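Local coordinates for glycoside hydrolase family 61 (Trichoderma reesei QM6a, PDB 5O2X), which probably cleaves cellulose oxidatively at a copper site, as lytic polysaccharide monooxygenases of auxiliary activity family 9 do, at residues A[75-80]-A[155-160]; A[90-95]-A[140-145]; A[47-52]-A[197-202]; A[108-113]-A[192-197]. All coordinates share one frame; numbering follows the deposited sequence. Where two conformers were deposited one is given.

Contact 1: residues A[75-80]-A[155-160]. With NAG (2-acetamido-2-deoxy-beta-D-glucopyranose), chain C; MAN (alpha-D-mannopyranose), chain N; MAN (alpha-D-mannopyranose), chain M.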
# COMPACT_ATOMS: atom_id res chain seq x y z
N ILE A 75 4.04 -3.08 10.63
CA ILE A 75 4.52 -1.90 9.90
C ILE A 75 3.40 -0.87 9.90
O ILE A 75 2.27 -1.15 9.50
CB ILE A 75 4.89 -2.28 8.45
CG1 ILE A 75 6.00 -3.35 8.47
CG2 ILE A 75 5.33 -1.01 7.69
CD1 ILE A 75 6.49 -3.77 7.11
N LEU A 76 3.74 0.31 10.39
CA LEU A 76 2.86 1.47 10.41
C LEU A 76 3.22 2.37 9.24
O LEU A 76 4.39 2.73 9.04
CB LEU A 76 3.01 2.20 11.77
CG LEU A 76 2.20 3.48 11.90
CD1 LEU A 76 1.80 3.66 13.33
CD2 LEU A 76 2.99 4.71 11.38
N PHE A 77 2.20 2.74 8.47
CA PHE A 77 2.33 3.68 7.35
C PHE A 77 1.80 5.04 7.80
O PHE A 77 0.69 5.12 8.30
CB PHE A 77 1.50 3.22 6.16
CG PHE A 77 1.85 1.86 5.65
CD1 PHE A 77 2.93 1.64 4.81
CD2 PHE A 77 1.07 0.79 6.04
CE1 PHE A 77 3.21 0.36 4.37
CE2 PHE A 77 1.31 -0.47 5.59
CZ PHE A 77 2.38 -0.70 4.76
N GLN A 78 2.59 6.09 7.58
CA GLN A 78 2.21 7.47 7.95
C GLN A 78 1.93 8.28 6.70
O GLN A 78 2.86 8.60 5.95
CB GLN A 78 3.32 8.11 8.74
CG GLN A 78 3.04 9.57 9.14
CD GLN A 78 1.98 9.63 10.22
OE1 GLN A 78 2.23 9.20 11.36
NE2 GLN A 78 0.79 10.12 9.88
N TRP A 79 0.66 8.63 6.48
CA TRP A 79 0.24 9.47 5.35
C TRP A 79 0.25 10.95 5.76
O TRP A 79 -0.12 11.28 6.90
CB TRP A 79 -1.14 9.06 4.89
CG TRP A 79 -1.20 7.76 4.15
CD1 TRP A 79 -1.27 6.50 4.66
CD2 TRP A 79 -1.16 7.61 2.72
NE1 TRP A 79 -1.28 5.59 3.64
CE2 TRP A 79 -1.23 6.24 2.44
CE3 TRP A 79 -1.10 8.51 1.64
CZ2 TRP A 79 -1.23 5.75 1.13
CZ3 TRP A 79 -1.11 8.03 0.36
CH2 TRP A 79 -1.18 6.66 0.10
N VAL A 80 0.57 11.78 4.80
CA VAL A 80 0.47 13.23 4.94
C VAL A 80 -0.11 13.81 3.65
O VAL A 80 0.05 13.23 2.57
CB VAL A 80 1.86 13.85 5.22
CG1 VAL A 80 2.37 13.41 6.56
CG2 VAL A 80 2.86 13.58 4.13
N LEU A 155 6.42 -4.47 -0.72
CA LEU A 155 5.20 -4.22 0.05
C LEU A 155 4.47 -3.08 -0.67
O LEU A 155 5.01 -1.98 -0.77
CB LEU A 155 5.57 -3.87 1.48
CG LEU A 155 4.55 -3.29 2.40
CD1 LEU A 155 3.43 -4.24 2.59
CD2 LEU A 155 5.20 -2.91 3.73
N ARG A 156 3.28 -3.36 -1.18
CA ARG A 156 2.46 -2.41 -1.92
C ARG A 156 1.26 -2.10 -1.07
O ARG A 156 0.34 -2.90 -0.94
CB ARG A 156 2.07 -3.00 -3.27
CG ARG A 156 1.23 -2.10 -4.15
CD ARG A 156 0.77 -2.83 -5.40
NE ARG A 156 -0.02 -2.00 -6.32
CZ ARG A 156 -1.29 -1.66 -6.13
NH1 ARG A 156 -1.96 -2.15 -5.09
NH2 ARG A 156 -1.89 -0.82 -6.95
N HIS A 157 1.28 -0.89 -0.48
CA HIS A 157 0.19 -0.37 0.36
C HIS A 157 -0.65 0.57 -0.48
O HIS A 157 -0.11 1.31 -1.31
CB HIS A 157 0.84 0.39 1.52
CG HIS A 157 -0.12 1.14 2.37
ND1 HIS A 157 -1.01 0.57 3.25
CD2 HIS A 157 -0.38 2.47 2.46
CE1 HIS A 157 -1.73 1.51 3.85
NE2 HIS A 157 -1.36 2.69 3.39
N GLU A 158 -1.97 0.58 -0.31
CA GLU A 158 -2.78 1.39 -1.21
C GLU A 158 -4.06 1.82 -0.51
O GLU A 158 -4.78 1.02 0.09
CB GLU A 158 -3.13 0.54 -2.43
CG GLU A 158 -3.96 1.22 -3.51
CD GLU A 158 -4.18 0.29 -4.68
OE1 GLU A 158 -4.38 -0.93 -4.42
OE2 GLU A 158 -4.10 0.74 -5.85
N ILE A 159 -4.39 3.11 -0.67
CA ILE A 159 -5.71 3.64 -0.38
C ILE A 159 -6.41 3.82 -1.72
O ILE A 159 -5.80 4.27 -2.69
CB ILE A 159 -5.65 5.02 0.34
CG1 ILE A 159 -4.83 4.98 1.62
CG2 ILE A 159 -7.07 5.49 0.64
CD1 ILE A 159 -4.64 6.34 2.25
N ILE A 160 -7.70 3.48 -1.78
CA ILE A 160 -8.51 3.79 -2.95
C ILE A 160 -9.55 4.81 -2.47
O ILE A 160 -10.14 4.68 -1.38
CB ILE A 160 -9.16 2.54 -3.54
CG1 ILE A 160 -8.09 1.48 -3.87
CG2 ILE A 160 -9.94 2.93 -4.81
CD1 ILE A 160 -8.63 0.19 -4.36
C1 NAG C . 0.42 13.09 13.38
C2 NAG C . 1.44 13.48 14.41
C3 NAG C . 2.20 14.70 13.88
C4 NAG C . 2.81 14.43 12.54
C5 NAG C . 1.79 13.84 11.58
C6 NAG C . 2.44 13.29 10.34
C7 NAG C . 1.35 13.44 16.84
C8 NAG C . 0.57 13.82 18.06
N2 NAG C . 0.81 13.77 15.67
O3 NAG C . 3.21 15.13 14.80
O4 NAG C . 3.35 15.64 11.96
O5 NAG C . 1.11 12.71 12.20
O6 NAG C . 3.45 12.34 10.65
O7 NAG C . 2.42 12.81 16.91
C1 MAN N . 3.95 0.95 17.60
C2 MAN N . 5.19 0.62 16.79
C3 MAN N . 4.83 0.50 15.29
C4 MAN N . 3.72 -0.52 15.13
C5 MAN N . 2.53 -0.07 15.98
C6 MAN N . 1.40 -1.06 15.95
O2 MAN N . 5.77 -0.60 17.22
O3 MAN N . 6.00 0.16 14.55
O4 MAN N . 3.36 -0.59 13.76
O5 MAN N . 2.90 0.04 17.34
O6 MAN N . 1.87 -2.39 16.27
C1 MAN M . 0.15 8.01 14.95
C2 MAN M . 1.54 8.41 14.55
C3 MAN M . 2.45 8.51 15.76
C4 MAN M . 1.85 9.38 16.84
C5 MAN M . 0.42 8.95 17.13
C6 MAN M . -0.29 9.89 18.07
O2 MAN M . 1.43 9.68 13.90
O3 MAN M . 3.73 9.04 15.37
O4 MAN M . 2.64 9.23 18.03
O5 MAN M . -0.37 8.86 15.95
O6 MAN M . -1.56 9.36 18.45

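Contact 2: residues A[90-95]-A[140-145]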
# COMPACT_ATOMS: atom_id res chain seq x y z
N ILE A 90 -8.69 0.27 2.12
CA ILE A 90 -7.23 0.20 2.24
C ILE A 90 -6.84 -1.27 2.10
O ILE A 90 -7.47 -2.16 2.70
CB ILE A 90 -6.76 0.76 3.60
CG1 ILE A 90 -7.09 2.26 3.65
CG2 ILE A 90 -5.27 0.53 3.79
CD1 ILE A 90 -6.83 2.91 5.00
N VAL A 91 -5.81 -1.52 1.27
CA VAL A 91 -5.32 -2.87 1.04
C VAL A 91 -3.81 -2.87 1.07
O VAL A 91 -3.14 -1.86 0.82
CB VAL A 91 -5.82 -3.41 -0.34
CG1 VAL A 91 -7.32 -3.67 -0.31
CG2 VAL A 91 -5.43 -2.50 -1.49
N ASP A 92 -3.26 -4.06 1.33
CA ASP A 92 -1.81 -4.26 1.32
C ASP A 92 -1.49 -5.57 0.65
O ASP A 92 -2.17 -6.59 0.88
CB ASP A 92 -1.21 -4.30 2.74
CG ASP A 92 -1.29 -2.95 3.40
OD1 ASP A 92 -0.37 -2.13 3.25
OD2 ASP A 92 -2.33 -2.67 4.09
N TYR A 93 -0.42 -5.55 -0.14
CA TYR A 93 0.07 -6.72 -0.85
C TYR A 93 1.57 -6.87 -0.62
O TYR A 93 2.29 -5.91 -0.34
CB TYR A 93 -0.11 -6.57 -2.37
CG TYR A 93 -1.51 -6.32 -2.84
CD1 TYR A 93 -2.05 -5.04 -2.87
CD2 TYR A 93 -2.28 -7.36 -3.33
CE1 TYR A 93 -3.31 -4.79 -3.35
CE2 TYR A 93 -3.56 -7.11 -3.83
CZ TYR A 93 -4.08 -5.84 -3.84
OH TYR A 93 -5.33 -5.65 -4.35
N LEU A 94 2.04 -8.11 -0.81
CA LEU A 94 3.46 -8.40 -0.94
C LEU A 94 3.69 -9.06 -2.29
O LEU A 94 2.83 -9.81 -2.77
CB LEU A 94 3.97 -9.32 0.15
CG LEU A 94 3.95 -8.75 1.55
CD1 LEU A 94 4.26 -9.81 2.58
CD2 LEU A 94 4.94 -7.62 1.73
N ALA A 95 4.89 -8.89 -2.86
CA ALA A 95 5.30 -9.64 -4.04
C ALA A 95 6.75 -10.01 -3.85
O ALA A 95 7.59 -9.17 -3.53
CB ALA A 95 5.17 -8.85 -5.33
N TRP A 140 -1.95 3.59 9.15
CA TRP A 140 -2.50 2.24 8.94
C TRP A 140 -1.44 1.28 9.39
O TRP A 140 -0.24 1.50 9.12
CB TRP A 140 -2.86 1.99 7.48
CG TRP A 140 -3.61 0.72 7.26
CD1 TRP A 140 -3.12 -0.47 6.77
CD2 TRP A 140 -4.97 0.49 7.59
NE1 TRP A 140 -4.11 -1.41 6.76
CE2 TRP A 140 -5.26 -0.87 7.26
CE3 TRP A 140 -5.99 1.28 8.13
CZ2 TRP A 140 -6.53 -1.44 7.45
CZ3 TRP A 140 -7.24 0.73 8.29
CH2 TRP A 140 -7.50 -0.61 7.98
N VAL A 141 -1.84 0.17 10.03
CA VAL A 141 -0.93 -0.87 10.50
C VAL A 141 -1.20 -2.16 9.77
O VAL A 141 -2.35 -2.61 9.71
CB VAL A 141 -1.10 -1.09 12.02
CG1 VAL A 141 -0.19 -2.22 12.52
CG2 VAL A 141 -0.76 0.21 12.75
N VAL A 142 -0.14 -2.78 9.23
CA VAL A 142 -0.22 -4.13 8.62
C VAL A 142 0.77 -5.02 9.35
O VAL A 142 1.83 -4.58 9.77
CB VAL A 142 0.02 -4.08 7.08
CG1 VAL A 142 1.48 -3.83 6.76
CG2 VAL A 142 -0.51 -5.32 6.38
N LYS A 143 0.43 -6.30 9.44
CA LYS A 143 1.32 -7.30 10.01
C LYS A 143 1.91 -8.19 8.93
O LYS A 143 1.17 -8.75 8.10
CB LYS A 143 0.57 -8.12 11.05
CG LYS A 143 1.41 -9.25 11.62
CD LYS A 143 0.73 -9.94 12.79
CE LYS A 143 1.27 -11.35 13.02
NZ LYS A 143 0.51 -12.10 14.07
N ILE A 144 3.23 -8.31 8.92
CA ILE A 144 3.86 -9.28 8.03
C ILE A 144 3.54 -10.69 8.60
O ILE A 144 3.80 -10.95 9.78
CB ILE A 144 5.36 -9.06 7.97
CG1 ILE A 144 5.66 -7.65 7.46
CG2 ILE A 144 6.02 -10.12 7.12
CD1 ILE A 144 5.07 -7.28 6.12
N PRO A 145 2.93 -11.58 7.82
CA PRO A 145 2.49 -12.89 8.37
C PRO A 145 3.60 -13.60 9.12
O PRO A 145 4.74 -13.65 8.65
CB PRO A 145 2.05 -13.63 7.12
CG PRO A 145 1.53 -12.57 6.21
CD PRO A 145 2.50 -11.41 6.42

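Contact 3: residues A[47-52]-A[197-202]. With MAN (alpha-D-mannopyranose), chain F; MAN (alpha-D-mannopyranose), chain E.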
# COMPACT_ATOMS: atom_id res chain seq x y z
N ASP A 47 -8.24 4.06 -16.02
CA ASP A 47 -7.71 4.01 -17.36
C ASP A 47 -6.20 3.69 -17.40
O ASP A 47 -5.67 3.51 -18.49
CB ASP A 47 -8.09 5.24 -18.21
CG ASP A 47 -7.43 6.55 -17.73
OD1 ASP A 47 -6.64 6.54 -16.81
OD2 ASP A 47 -7.77 7.64 -18.23
N ALA A 48 -5.58 3.53 -16.24
CA ALA A 48 -4.21 3.08 -16.12
C ALA A 48 -4.08 1.79 -15.33
O ALA A 48 -2.96 1.37 -15.01
CB ALA A 48 -3.32 4.19 -15.56
N TYR A 49 -5.19 1.10 -15.09
CA TYR A 49 -5.10 -0.16 -14.34
C TYR A 49 -4.36 -1.26 -15.10
O TYR A 49 -3.87 -2.20 -14.48
CB TYR A 49 -6.49 -0.68 -14.00
CG TYR A 49 -7.20 0.01 -12.86
CD1 TYR A 49 -6.60 0.95 -12.02
CD2 TYR A 49 -8.54 -0.29 -12.64
CE1 TYR A 49 -7.30 1.53 -10.96
CE2 TYR A 49 -9.24 0.26 -11.57
CZ TYR A 49 -8.61 1.13 -10.72
OH TYR A 49 -9.34 1.64 -9.67
N GLN A 50 -4.32 -1.17 -16.44
CA GLN A 50 -3.60 -2.12 -17.25
C GLN A 50 -2.25 -1.57 -17.73
O GLN A 50 -1.64 -2.13 -18.62
CB GLN A 50 -4.47 -2.66 -18.39
CG GLN A 50 -5.35 -3.86 -17.93
CD GLN A 50 -6.42 -3.51 -16.91
OE1 GLN A 50 -7.39 -2.83 -17.24
NE2 GLN A 50 -6.26 -3.99 -15.69
N ASN A 51 -1.80 -0.48 -17.09
CA ASN A 51 -0.56 0.24 -17.39
C ASN A 51 0.39 0.03 -16.23
O ASN A 51 -0.06 -0.08 -15.08
CB ASN A 51 -0.90 1.75 -17.49
CG ASN A 51 0.30 2.62 -17.81
OD1 ASN A 51 1.12 3.10 -16.93
ND2 ASN A 51 0.50 2.80 -19.10
N PRO A 52 1.71 0.09 -16.45
CA PRO A 52 2.66 -0.07 -15.36
C PRO A 52 2.49 0.89 -14.20
O PRO A 52 2.94 0.58 -13.09
CB PRO A 52 4.02 0.12 -16.07
CG PRO A 52 3.73 0.81 -17.38
CD PRO A 52 2.40 0.29 -17.75
N ASP A 197 -2.98 -6.84 -13.59
CA ASP A 197 -4.16 -7.70 -13.58
C ASP A 197 -4.97 -7.55 -12.30
O ASP A 197 -6.02 -8.18 -12.19
CB ASP A 197 -3.73 -9.16 -13.73
CG ASP A 197 -3.21 -9.49 -15.12
OD1 ASP A 197 -3.52 -8.85 -16.13
OD2 ASP A 197 -2.42 -10.48 -15.16
N LEU A 198 -4.57 -6.70 -11.36
CA LEU A 198 -5.29 -6.61 -10.10
C LEU A 198 -6.72 -6.09 -10.29
O LEU A 198 -7.66 -6.64 -9.73
CB LEU A 198 -4.57 -5.68 -9.11
CG LEU A 198 -3.27 -6.23 -8.55
CD1 LEU A 198 -2.54 -5.12 -7.81
CD2 LEU A 198 -3.51 -7.42 -7.62
N TYR A 199 -6.87 -4.99 -11.03
CA TYR A 199 -8.11 -4.20 -11.02
C TYR A 199 -8.59 -3.92 -12.45
O TYR A 199 -7.79 -3.75 -13.36
CB TYR A 199 -7.85 -2.85 -10.37
CG TYR A 199 -7.27 -2.93 -8.98
CD1 TYR A 199 -7.76 -3.81 -8.02
CD2 TYR A 199 -6.23 -2.12 -8.62
CE1 TYR A 199 -7.24 -3.83 -6.75
CE2 TYR A 199 -5.71 -2.13 -7.35
CZ TYR A 199 -6.22 -2.98 -6.39
OH TYR A 199 -5.76 -3.02 -5.11
N HIS A 200 -9.90 -3.81 -12.57
CA HIS A 200 -10.52 -3.40 -13.81
C HIS A 200 -11.52 -2.28 -13.56
O HIS A 200 -12.14 -2.22 -12.49
CB HIS A 200 -11.18 -4.57 -14.56
CG HIS A 200 -10.15 -5.47 -15.14
ND1 HIS A 200 -9.47 -6.42 -14.42
CD2 HIS A 200 -9.61 -5.47 -16.38
CE1 HIS A 200 -8.54 -6.98 -15.20
NE2 HIS A 200 -8.65 -6.44 -16.40
N ALA A 201 -11.71 -1.44 -14.55
CA ALA A 201 -12.52 -0.24 -14.44
C ALA A 201 -13.99 -0.52 -14.17
O ALA A 201 -14.70 0.38 -13.71
CB ALA A 201 -12.41 0.59 -15.71
N THR A 202 -14.47 -1.72 -14.45
CA THR A 202 -15.86 -2.10 -14.20
C THR A 202 -16.01 -2.95 -12.93
O THR A 202 -17.12 -3.43 -12.67
CB THR A 202 -16.39 -2.91 -15.38
OG1 THR A 202 -15.53 -4.05 -15.53
CG2 THR A 202 -16.43 -2.07 -16.66
C1 MAN F . -16.14 -5.35 -15.39
C2 MAN F . -15.10 -6.43 -15.04
C3 MAN F . -14.12 -6.64 -16.17
C4 MAN F . -14.91 -6.96 -17.41
C5 MAN F . -15.89 -5.84 -17.70
C6 MAN F . -16.68 -6.14 -18.96
O2 MAN F . -15.70 -7.70 -14.75
O3 MAN F . -13.19 -7.68 -15.87
O4 MAN F . -13.95 -7.11 -18.46
O5 MAN F . -16.80 -5.69 -16.60
O6 MAN F . -17.59 -5.06 -19.23
C1 MAN E . -0.92 -6.24 -17.13
C2 MAN E . -0.48 -7.65 -17.42
C3 MAN E . 1.05 -7.63 -17.62
C4 MAN E . 1.52 -6.59 -18.65
C5 MAN E . 0.90 -5.25 -18.35
C6 MAN E . 1.11 -4.21 -19.45
O2 MAN E . -1.10 -8.09 -18.61
O3 MAN E . 1.55 -8.94 -17.99
O4 MAN E . 2.94 -6.43 -18.58
O5 MAN E . -0.53 -5.35 -18.17
O6 MAN E . 0.89 -2.91 -19.03
O HOH W 1 -4.63 -3.45 -12.04
O HOH W 2 -9.84 -1.77 -16.73

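Contact 4: residues A[108-113]-A[192-197]. With MAN (alpha-D-mannopyranose), chain E; MAN (alpha-D-mannopyranose), chain D.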
# COMPACT_ATOMS: atom_id res chain seq x y z
N THR A 108 7.04 -7.78 -13.41
CA THR A 108 7.07 -9.20 -13.13
C THR A 108 6.51 -9.53 -11.74
O THR A 108 6.34 -10.72 -11.41
CB THR A 108 8.50 -9.80 -13.24
OG1 THR A 108 9.31 -9.36 -12.17
CG2 THR A 108 9.12 -9.51 -14.59
N LEU A 109 6.28 -8.53 -10.91
CA LEU A 109 5.90 -8.77 -9.52
C LEU A 109 4.49 -9.36 -9.47
O LEU A 109 3.55 -8.84 -10.09
CB LEU A 109 5.94 -7.47 -8.72
CG LEU A 109 7.33 -6.89 -8.50
CD1 LEU A 109 7.23 -5.48 -7.96
CD2 LEU A 109 8.13 -7.76 -7.54
N GLU A 110 4.34 -10.43 -8.68
CA GLU A 110 3.06 -11.10 -8.52
C GLU A 110 2.61 -10.91 -7.06
O GLU A 110 3.15 -11.51 -6.12
CB GLU A 110 3.16 -12.56 -8.93
CG GLU A 110 3.46 -12.70 -10.42
CD GLU A 110 3.70 -14.10 -10.85
OE1 GLU A 110 3.50 -15.03 -10.06
OE2 GLU A 110 4.11 -14.28 -12.02
N PHE A 111 1.62 -10.05 -6.91
CA PHE A 111 1.18 -9.56 -5.61
C PHE A 111 0.14 -10.48 -4.99
O PHE A 111 -0.86 -10.83 -5.62
CB PHE A 111 0.56 -8.18 -5.77
CG PHE A 111 1.55 -7.14 -6.17
CD1 PHE A 111 2.40 -6.57 -5.24
CD2 PHE A 111 1.69 -6.75 -7.50
CE1 PHE A 111 3.36 -5.63 -5.59
CE2 PHE A 111 2.66 -5.84 -7.87
CZ PHE A 111 3.48 -5.25 -6.92
N PHE A 112 0.36 -10.84 -3.72
CA PHE A 112 -0.65 -11.51 -2.91
C PHE A 112 -1.10 -10.54 -1.81
O PHE A 112 -0.30 -9.78 -1.26
CB PHE A 112 -0.15 -12.86 -2.35
CG PHE A 112 1.15 -12.82 -1.59
CD1 PHE A 112 2.38 -13.00 -2.25
CD2 PHE A 112 1.17 -12.66 -0.22
CE1 PHE A 112 3.54 -13.00 -1.56
CE2 PHE A 112 2.36 -12.69 0.47
CZ PHE A 112 3.56 -12.86 -0.18
N LYS A 113 -2.40 -10.58 -1.53
CA LYS A 113 -3.00 -9.62 -0.60
C LYS A 113 -2.88 -10.09 0.83
O LYS A 113 -3.36 -11.20 1.17
CB LYS A 113 -4.47 -9.40 -0.98
CG LYS A 113 -5.12 -8.29 -0.19
CD LYS A 113 -6.60 -8.11 -0.48
CE LYS A 113 -6.85 -7.36 -1.78
NZ LYS A 113 -8.29 -7.51 -2.18
N GLY A 192 0.28 -15.13 -6.29
CA GLY A 192 0.01 -13.71 -6.55
C GLY A 192 -0.55 -13.41 -7.93
O GLY A 192 -0.72 -14.30 -8.76
N VAL A 193 -0.86 -12.13 -8.12
CA VAL A 193 -1.46 -11.59 -9.32
C VAL A 193 -0.58 -10.45 -9.82
O VAL A 193 -0.16 -9.57 -9.02
CB VAL A 193 -2.90 -11.07 -9.01
CG1 VAL A 193 -3.50 -10.37 -10.21
CG2 VAL A 193 -3.78 -12.21 -8.54
N LEU A 194 -0.29 -10.39 -11.10
CA LEU A 194 0.47 -9.26 -11.65
C LEU A 194 -0.24 -7.95 -11.33
O LEU A 194 -1.47 -7.86 -11.39
CB LEU A 194 0.63 -9.40 -13.15
CG LEU A 194 1.53 -10.56 -13.61
CD1 LEU A 194 1.35 -10.78 -15.11
CD2 LEU A 194 2.98 -10.27 -13.32
N GLY A 195 0.55 -6.91 -11.07
CA GLY A 195 -0.05 -5.60 -10.78
C GLY A 195 -1.05 -5.13 -11.80
O GLY A 195 -2.12 -4.62 -11.40
N THR A 196 -0.77 -5.32 -13.09
CA THR A 196 -1.69 -4.83 -14.13
C THR A 196 -2.90 -5.75 -14.36
O THR A 196 -3.73 -5.43 -15.21
CB THR A 196 -0.94 -4.59 -15.45
OG1 THR A 196 -0.37 -5.83 -15.89
CG2 THR A 196 0.08 -3.53 -15.31
N ASP A 197 -2.98 -6.84 -13.59
CA ASP A 197 -4.16 -7.70 -13.58
C ASP A 197 -4.97 -7.55 -12.30
O ASP A 197 -6.02 -8.18 -12.19
CB ASP A 197 -3.73 -9.16 -13.73
CG ASP A 197 -3.21 -9.49 -15.12
OD1 ASP A 197 -3.52 -8.85 -16.13
OD2 ASP A 197 -2.42 -10.48 -15.16
C1 MAN E . -0.92 -6.24 -17.13
C2 MAN E . -0.48 -7.65 -17.42
C3 MAN E . 1.05 -7.63 -17.62
C4 MAN E . 1.52 -6.59 -18.65
C5 MAN E . 0.90 -5.25 -18.35
C6 MAN E . 1.11 -4.21 -19.45
O2 MAN E . -1.10 -8.09 -18.61
O3 MAN E . 1.55 -8.94 -17.99
O4 MAN E . 2.94 -6.43 -18.58
O5 MAN E . -0.53 -5.35 -18.17
O6 MAN E . 0.89 -2.91 -19.03
C1 MAN D . -2.65 -18.59 -7.44
C2 MAN D . -2.39 -18.77 -8.93
C3 MAN D . -2.31 -17.43 -9.61
C4 MAN D . -3.56 -16.59 -9.28
C5 MAN D . -3.79 -16.48 -7.78
C6 MAN D . -5.10 -15.75 -7.52
O2 MAN D . -3.45 -19.53 -9.55
O3 MAN D . -2.16 -17.62 -11.02
O4 MAN D . -3.37 -15.27 -9.81
O5 MAN D . -3.83 -17.79 -7.19
O6 MAN D . -5.28 -15.42 -6.17
O HOH W 3 3.52 -6.50 -11.44
O HOH W 4 2.47 -16.16 -7.73

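Contact 1: residues A[75-80]-A[155-160]
Phe77 and His157 stack face to face at the middle of this buried contact, their ring centroids 3.9 Å apart and planes 15° from parallel. The two side chains slide past each other in opposite directions, which lays His157 CB over the Phe77 face. Leu155 CD2 meets the edge of the same ring at CZ (3.7 Å) and touches Ile75 CD1 tip to tip. Further along, Ile159 CD1 stands over the centre of the Trp79 indole, 3.4 Å above its plane. Polar character appears at the imidazole edge: Trp79 NE1 donates to His157 NE2 at 2.9 Å with an N-H...N angle of 163°, the bond lying in both ring planes. His157 ND1 is hydrogen-bonded to Asp92, so both imidazole nitrogens have partners and the ring's rotation is fixed. An alanine in place of Trp79 would probably leave His157 NE2 without its donor and open a gap beneath Ile159 CD1. Strands 74-80 and 151-161 belong to different sheets, and their local axes pass 10.1 Å apart at 45°. This is face-to-face packing across a beta sandwich, the core of the family's immunoglobulin-like fold.

Contact 2: residues A[90-95]-A[140-145]
Trp140 has CG anti to its backbone N (chi1 -171°), and Ile90, which packs against it, has CG2 anti to its own N. With CG and CG2 so placed, the two side chains run past each other in opposite directions, and CG2 lies over the five-membered ring. The methyl sits 3.6 Å from that ring's centroid, only 3° off the normal, which is a well-formed CH-pi contact. The other branch runs past the rim of the six-membered ring, where Ile90 CD1 packs 3.6 Å from Trp140 CE3.

Asp92 crosses Trp140 obliquely, its OD2 3.4 Å from Trp140 NE1, a nitrogen that is hydrogen-bonded to Asp115 OD2. Asp92 OD1 is taken up by the imidazole of His157, whereas OD2 lies near Asp115 OD1. Two carboxylates so close in a buried setting would be expected to raise the proton affinity of at least one of them. Val142 was modelled in two conformers, and in one of them CG2 approaches Asp92 CB to 3.8 Å, so this piece of packing is less certain than the rest. At the far end Leu94 CD2 and Ile144 CD1 make a looser apolar contact of 4.4 Å.

The local axes approach to 8.9 Å at an angle of 35°, too far apart for backbone pairing. Strand 139-143, at the border of the five-stranded sheet, therefore packs by its side chains on strand 90-96 of the other sheet, an aligned layer-on-layer arrangement characteristic of a beta sandwich.

Contact 3: residues A[47-52]-A[197-202]
Tyr49 and Gln50 pack on Tyr199 and His200 in a loop-to-loop contact at the periphery of the fold, its centre about 16 Å from the centre of the chain. The first partner is a type I beta turn from Ala48 to Asn51, closed by the bond from Asn51 N to Ala48 O, just ahead of helix 53-56; the second is irregular chain following strand 193-194.

Its apolar part is a tyrosine pair in edge-to-face order: the edge of Tyr199 is directed at the face of Tyr49, with the planes at 56°. Tyr199 CB lies over that face, 3.7 Å from the ring centroid. The hydroxyls lead inward, Tyr49 OH to Asn173 and Tyr199 OH to Glu158 and Tyr93, which ties the loops to the larger sheet.

The amide of Gln50 carries the polar part. NE2 donates to Tyr199 O at 2.8 Å, nearly along the C=O axis and in the amide plane, and it is also bonded to Thr196 O. Meanwhile the amide lies almost parallel to the His200 imidazole, the planes 12° apart, with NE2 3.5 Å above the ring toward its rim. A mannose on Thr202 puts O3 over the opposite face. Water adds two bridges: one joins Tyr49 O to Tyr199 N, and the other donates to Gln50 OE1 at 2.7 Å while accepting from Ala201 N at 2.9 Å.

Contact 4: residues A[108-113]-A[192-197]
Phe111 and Val193 join the two segments by backbone bonds: Phe111 N to Val193 O and Val193 N to Phe111 O, both 2.8 Å, make an antiparallel hydrogen-bonded pair. Weaker CA-H...O contacts extend it, the straighter one running from Leu194 CA to Leu109 O (3.5 Å, 171° at the hydrogen). Gly192 CA comes within 3.1 Å of Phe111 O, and a side chain there would collide with Glu110 O.

Among side chains, the Phe111 ring turns its edge to Gly195, whose N is 3.8 Å from CD2, and also touches Ile55, Ala95 and Arg156. An alanine here would probably open a gap between the Gly195 backbone and those three residues. On the other face of the pairing, Leu194 CD2 lies beside Glu110 CG (3.8 Å) in one of two conformers of the glutamate.

Solvent and sugar complete the contact. A water donates to Leu109 O at 2.7 Å and accepts from Gly195 N. A mannose donates its O4 to Gly192 O, while another is covalently attached to Thr196 OG1.

The arrangement is a short antiparallel beta bridge, by which strand 193-194 extends the larger sheet of the beta sandwich along strand 110-121.

From the N terminus, residues 47-52 open the widest loop, which contact 3 closes at 197-202; the other three contacts all lie within that span. Residues 75-80 begin the loop closed by contact 1, and contact 2 falls wholly inside it. Contact 4 starts at 108-113, within both of those loops, but ends beyond them at 192-197, so it crosses contacts 1 and 2. Contacts 1 and 2 tie the two sheets of the sandwich together from neighbouring strands. Contact 4 widens one sheet, and contact 3 fastens peripheral loops beside it; these two share Asp197. A backbone bond from Phe112 N to Leu94 O joins contact 4 to contact 2.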